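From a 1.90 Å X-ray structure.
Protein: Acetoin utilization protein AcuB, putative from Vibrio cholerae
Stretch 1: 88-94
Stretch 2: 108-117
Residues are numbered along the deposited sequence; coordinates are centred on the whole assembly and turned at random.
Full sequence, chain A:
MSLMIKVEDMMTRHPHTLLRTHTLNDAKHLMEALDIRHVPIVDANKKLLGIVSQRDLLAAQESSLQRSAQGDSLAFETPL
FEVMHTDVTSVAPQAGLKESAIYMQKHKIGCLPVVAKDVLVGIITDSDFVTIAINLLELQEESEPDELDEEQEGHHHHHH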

ATOM      1  N   VAL A  88      -2.226  -6.710  -9.629  1.00 16.65           N
ATOM      2  CA  VAL A  88      -2.534  -5.734  -8.604  1.00 18.23           C
ATOM      3  C   VAL A  88      -3.674  -6.261  -7.694  1.00 18.03           C
ATOM      4  O   VAL A  88      -4.771  -6.565  -8.189  1.00 18.15           O
ATOM      5  CB  VAL A  88      -2.954  -4.390  -9.251  1.00 17.84           C
ATOM      6  CG1 VAL A  88      -3.264  -3.325  -8.142  1.00 18.85           C
ATOM      7  CG2 VAL A  88      -1.871  -3.883 -10.227  1.00 17.56           C
ATOM      8  N   THR A  89      -3.406  -6.353  -6.390  1.00 18.39           N
ATOM      9  CA  THR A  89      -4.398  -6.823  -5.420  1.00 19.19           C
ATOM     10  C   THR A  89      -4.937  -5.597  -4.699  1.00 19.69           C
ATOM     11  O   THR A  89      -4.147  -4.732  -4.294  1.00 18.73           O
ATOM     12  CB  THR A  89      -3.773  -7.818  -4.420  1.00 20.41           C
ATOM     13  OG1 THR A  89      -3.176  -8.898  -5.153  1.00 22.18           O
ATOM     14  CG2 THR A  89      -4.851  -8.424  -3.448  1.00 19.42           C
ATOM     15  N   SER A  90      -6.254  -5.507  -4.571  1.00 17.83           N
ATOM     16  CA  SER A  90      -6.894  -4.375  -3.880  1.00 18.81           C
ATOM     17  C   SER A  90      -8.141  -4.877  -3.139  1.00 19.33           C
ATOM     18  O   SER A  90      -8.534  -6.085  -3.257  1.00 19.11           O
ATOM     19  CB  SER A  90      -7.277  -3.262  -4.879  1.00 18.98           C
ATOM     20  OG  SER A  90      -8.249  -3.757  -5.785  1.00 19.78           O
ATOM     21  N   VAL A  91      -8.750  -3.970  -2.371  1.00 18.42           N
ATOM     22  CA  VAL A  91      -9.968  -4.288  -1.615  1.00 18.29           C
ATOM     23  C   VAL A  91     -10.882  -3.062  -1.610  1.00 18.62           C
ATOM     24  O   VAL A  91     -10.403  -1.935  -1.784  1.00 20.02           O
ATOM     25  CB  VAL A  91      -9.605  -4.719  -0.160  1.00 17.89           C
ATOM     26  CG1 VAL A  91      -9.058  -3.512   0.685  1.00 16.23           C
ATOM     27  CG2 VAL A  91     -10.800  -5.378   0.581  1.00 17.31           C
ATOM     28  N   ALA A  92     -12.182  -3.267  -1.398  1.00 19.20           N
ATOM     29  CA  ALA A  92     -13.134  -2.145  -1.228  1.00 19.13           C
ATOM     30  C   ALA A  92     -13.138  -1.600   0.202  1.00 19.33           C
ATOM     31  O   ALA A  92     -12.876  -2.351   1.155  1.00 19.23           O
ATOM     32  CB  ALA A  92     -14.562  -2.579  -1.643  1.00 19.09           C
ATOM     33  N   PRO A  93     -13.402  -0.283   0.375  1.00 20.93           N
ATOM     34  CA  PRO A  93     -13.375   0.309   1.718  1.00 20.96           C
ATOM     35  C   PRO A  93     -14.389  -0.251   2.714  1.00 21.79           C
ATOM     36  O   PRO A  93     -14.142  -0.181   3.897  1.00 22.02           O
ATOM     37  CB  PRO A  93     -13.687   1.785   1.458  1.00 21.09           C
ATOM     38  CG  PRO A  93     -14.412   1.786   0.171  1.00 22.19           C
ATOM     39  CD  PRO A  93     -13.717   0.734  -0.640  1.00 20.27           C
ATOM     40  N   GLN A  94     -15.502  -0.811   2.242  1.00 22.64           N
ATOM     41  CA  GLN A  94     -16.511  -1.352   3.148  1.00 24.03           C
ATOM     42  C   GLN A  94     -16.177  -2.778   3.624  1.00 23.99           C
ATOM     43  O   GLN A  94     -16.897  -3.336   4.471  1.00 24.19           O
ATOM     44  CB  GLN A  94     -17.903  -1.326   2.484  1.00 23.68           C
ATOM     45  CG  GLN A  94     -18.023  -2.276   1.287  1.00 28.65           C
ATOM     46  CD  GLN A  94     -17.619  -1.644  -0.053  1.00 32.51           C
ATOM     47  OE1 GLN A  94     -17.022  -0.549  -0.105  1.00 31.39           O
ATOM     48  NE2 GLN A  94     -17.980  -2.331  -1.154  1.00 33.20           N
ATOM     49  N   LYS A 108       0.065 -13.640   1.835  1.00 20.29           N
ATOM     50  CA  LYS A 108       1.334 -12.901   1.989  1.00 21.56           C
ATOM     51  C   LYS A 108       1.365 -11.552   1.250  1.00 20.26           C
ATOM     52  O   LYS A 108       2.334 -11.210   0.543  1.00 19.57           O
ATOM     53  CB  LYS A 108       2.555 -13.768   1.591  1.00 22.65           C
ATOM     54  CG  LYS A 108       2.581 -15.136   2.277  1.00 27.79           C
ATOM     55  CD  LYS A 108       2.844 -14.967   3.774  1.00 35.30           C
ATOM     56  CE  LYS A 108       4.304 -14.568   4.104  1.00 40.82           C
ATOM     57  NZ  LYS A 108       5.220 -15.749   4.320  1.00 42.62           N
ATOM     58  N   ILE A 109       0.314 -10.774   1.466  1.00 19.57           N
ATOM     59  CA  ILE A 109       0.205  -9.426   0.953  1.00 20.34           C
ATOM     60  C   ILE A 109       0.615  -8.468   2.079  1.00 21.08           C
ATOM     61  O   ILE A 109      -0.031  -8.415   3.116  1.00 21.95           O
ATOM     62  CB  ILE A 109      -1.269  -9.101   0.537  1.00 20.50           C
ATOM     63  CG1 ILE A 109      -1.843 -10.149  -0.454  1.00 21.85           C
ATOM     64  CG2 ILE A 109      -1.366  -7.685  -0.056  1.00 21.02           C
ATOM     65  CD1 ILE A 109      -1.235 -10.111  -1.838  1.00 22.21           C
ATOM     66  N   GLY A 110       1.693  -7.731   1.891  1.00 21.97           N
ATOM     67  CA  GLY A 110       2.119  -6.791   2.932  1.00 22.66           C
ATOM     68  C   GLY A 110       1.293  -5.517   2.981  1.00 23.07           C
ATOM     69  O   GLY A 110       1.008  -4.981   4.088  1.00 23.69           O
ATOM     70  N   CYS A 111       0.863  -5.056   1.798  1.00 22.32           N
ATOM     71  CA  CYS A 111       0.116  -3.810   1.636  1.00 22.24           C
ATOM     72  C   CYS A 111      -1.050  -3.990   0.680  1.00 20.80           C
ATOM     73  O   CYS A 111      -0.878  -4.513  -0.411  1.00 21.51           O
ATOM     74  CB  CYS A 111       1.021  -2.708   1.094  1.00 22.44           C
ATOM     75  SG  CYS A 111       0.213  -1.146   0.718  1.00 25.94           S
ATOM     76  N   LEU A 112      -2.230  -3.558   1.093  1.00 19.52           N
ATOM     77  CA  LEU A 112      -3.437  -3.729   0.304  1.00 18.45           C
ATOM     78  C   LEU A 112      -4.048  -2.348   0.015  1.00 19.22           C
ATOM     79  O   LEU A 112      -4.602  -1.709   0.914  1.00 17.42           O
ATOM     80  CB  LEU A 112      -4.392  -4.673   1.061  1.00 18.72           C
ATOM     81  CG  LEU A 112      -5.711  -5.186   0.480  1.00 21.15           C
ATOM     82  CD1 LEU A 112      -5.458  -5.996  -0.821  1.00 22.79           C
ATOM     83  CD2 LEU A 112      -6.436  -6.043   1.553  1.00 19.73           C
ATOM     84  N   PRO A 113      -3.920  -1.865  -1.244  1.00 18.80           N
ATOM     85  CA  PRO A 113      -4.614  -0.641  -1.664  1.00 18.74           C
ATOM     86  C   PRO A 113      -6.119  -0.813  -1.536  1.00 18.41           C
ATOM     87  O   PRO A 113      -6.625  -1.899  -1.763  1.00 18.37           O
ATOM     88  CB  PRO A 113      -4.246  -0.498  -3.146  1.00 18.26           C
ATOM     89  CG  PRO A 113      -3.013  -1.377  -3.334  1.00 20.06           C
ATOM     90  CD  PRO A 113      -3.115  -2.467  -2.324  1.00 19.12           C
ATOM     91  N   VAL A 114      -6.807   0.262  -1.158  1.00 17.97           N
ATOM     92  CA  VAL A 114      -8.249   0.279  -0.961  1.00 17.87           C
ATOM     93  C   VAL A 114      -8.797   1.180  -2.069  1.00 18.25           C
ATOM     94  O   VAL A 114      -8.361   2.330  -2.244  1.00 18.69           O
ATOM     95  CB  VAL A 114      -8.612   0.870   0.443  1.00 17.96           C
ATOM     96  CG1 VAL A 114     -10.139   0.903   0.696  1.00 16.78           C
ATOM     97  CG2 VAL A 114      -7.886   0.097   1.545  1.00 17.92           C
ATOM     98  N   VAL A 115      -9.712   0.631  -2.859  1.00 19.89           N
ATOM     99  CA  VAL A 115     -10.217   1.335  -4.038  1.00 20.66           C
ATOM    100  C   VAL A 115     -11.755   1.371  -4.014  1.00 21.91           C
ATOM    101  O   VAL A 115     -12.391   0.402  -3.613  1.00 21.94           O
ATOM    102  CB  VAL A 115      -9.733   0.675  -5.354  1.00 21.15           C
ATOM    103  CG1 VAL A 115      -8.171   0.819  -5.521  1.00 18.64           C
ATOM    104  CG2 VAL A 115     -10.124  -0.774  -5.400  1.00 23.25           C
ATOM    105  N   ALA A 116     -12.318   2.506  -4.425  1.00 23.18           N
ATOM    106  CA  ALA A 116     -13.759   2.660  -4.591  1.00 25.94           C
ATOM    107  C   ALA A 116     -13.942   3.228  -5.996  1.00 27.25           C
ATOM    108  O   ALA A 116     -13.408   4.305  -6.311  1.00 27.88           O
ATOM    109  CB  ALA A 116     -14.317   3.584  -3.552  1.00 25.80           C
ATOM    110  N   LYS A 117     -14.625   2.473  -6.847  1.00 28.88           N
ATOM    111  CA  LYS A 117     -14.876   2.892  -8.250  1.00 30.89           C
ATOM    112  C   LYS A 117     -13.588   3.186  -9.021  1.00 30.19           C
ATOM    113  O   LYS A 117     -13.476   4.217  -9.708  1.00 30.77           O
ATOM    114  CB  LYS A 117     -15.789   4.129  -8.268  1.00 30.64           C
ATOM    115  CG  LYS A 117     -17.188   3.860  -7.699  1.00 34.50           C
ATOM    116  CD  LYS A 117     -18.032   5.131  -7.789  1.00 38.75           C
ATOM    117  CE  LYS A 117     -19.434   4.964  -7.198  1.00 40.81           C
ATOM    118  NZ  LYS A 117     -20.154   6.286  -7.115  1.00 42.45           N
TER

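Val91 is the centre of this contact, covered more than any other residue of the two stretches, and its backbone does the pinning. Val91 N donates to Pro113 O (3.0 Å), and Val91 O accepts from Val115 N (2.9 Å), so one residue bonds on both sides of Val114 and forms a single beta bridge. Proline suits position 113: it has no N-H to give, yet its carbonyl is free to accept. Val91 O also lies 3.2 Å from Val114 CA, a CA-H...O contact.

The Val91 side chain, chi1 p, leaves the backbone sideways; its CG1 lies between Leu112 CD2 (3.7 Å) and Val114 CG2 (3.9 Å), touching both.

Thr89, covered nearly as much, points toward the other stretch. Thr89 CG2 packs 3.6 Å from Leu112 CD1, while Thr89 OG1 sits 4.0 Å from Ile109 CD1. Threonine can thus offer Leu112 a methyl while keeping a hydroxyl at a partly exposed site. The end of Leu112 reaches both Thr89 and Val91.

Beyond the bridge, the Pro93 ring supplies apolar atoms: Pro93 CB lies 3.7 Å from Val114 CG1, and Pro93 CD 4.1 Å from Ala116 CB. Leu112, Pro113 and Val114 are buried; Thr89, Val91 and Pro93 stay partly exposed. In all, 507 Å² is buried between the stretches, anchored by two hydrogen bonds.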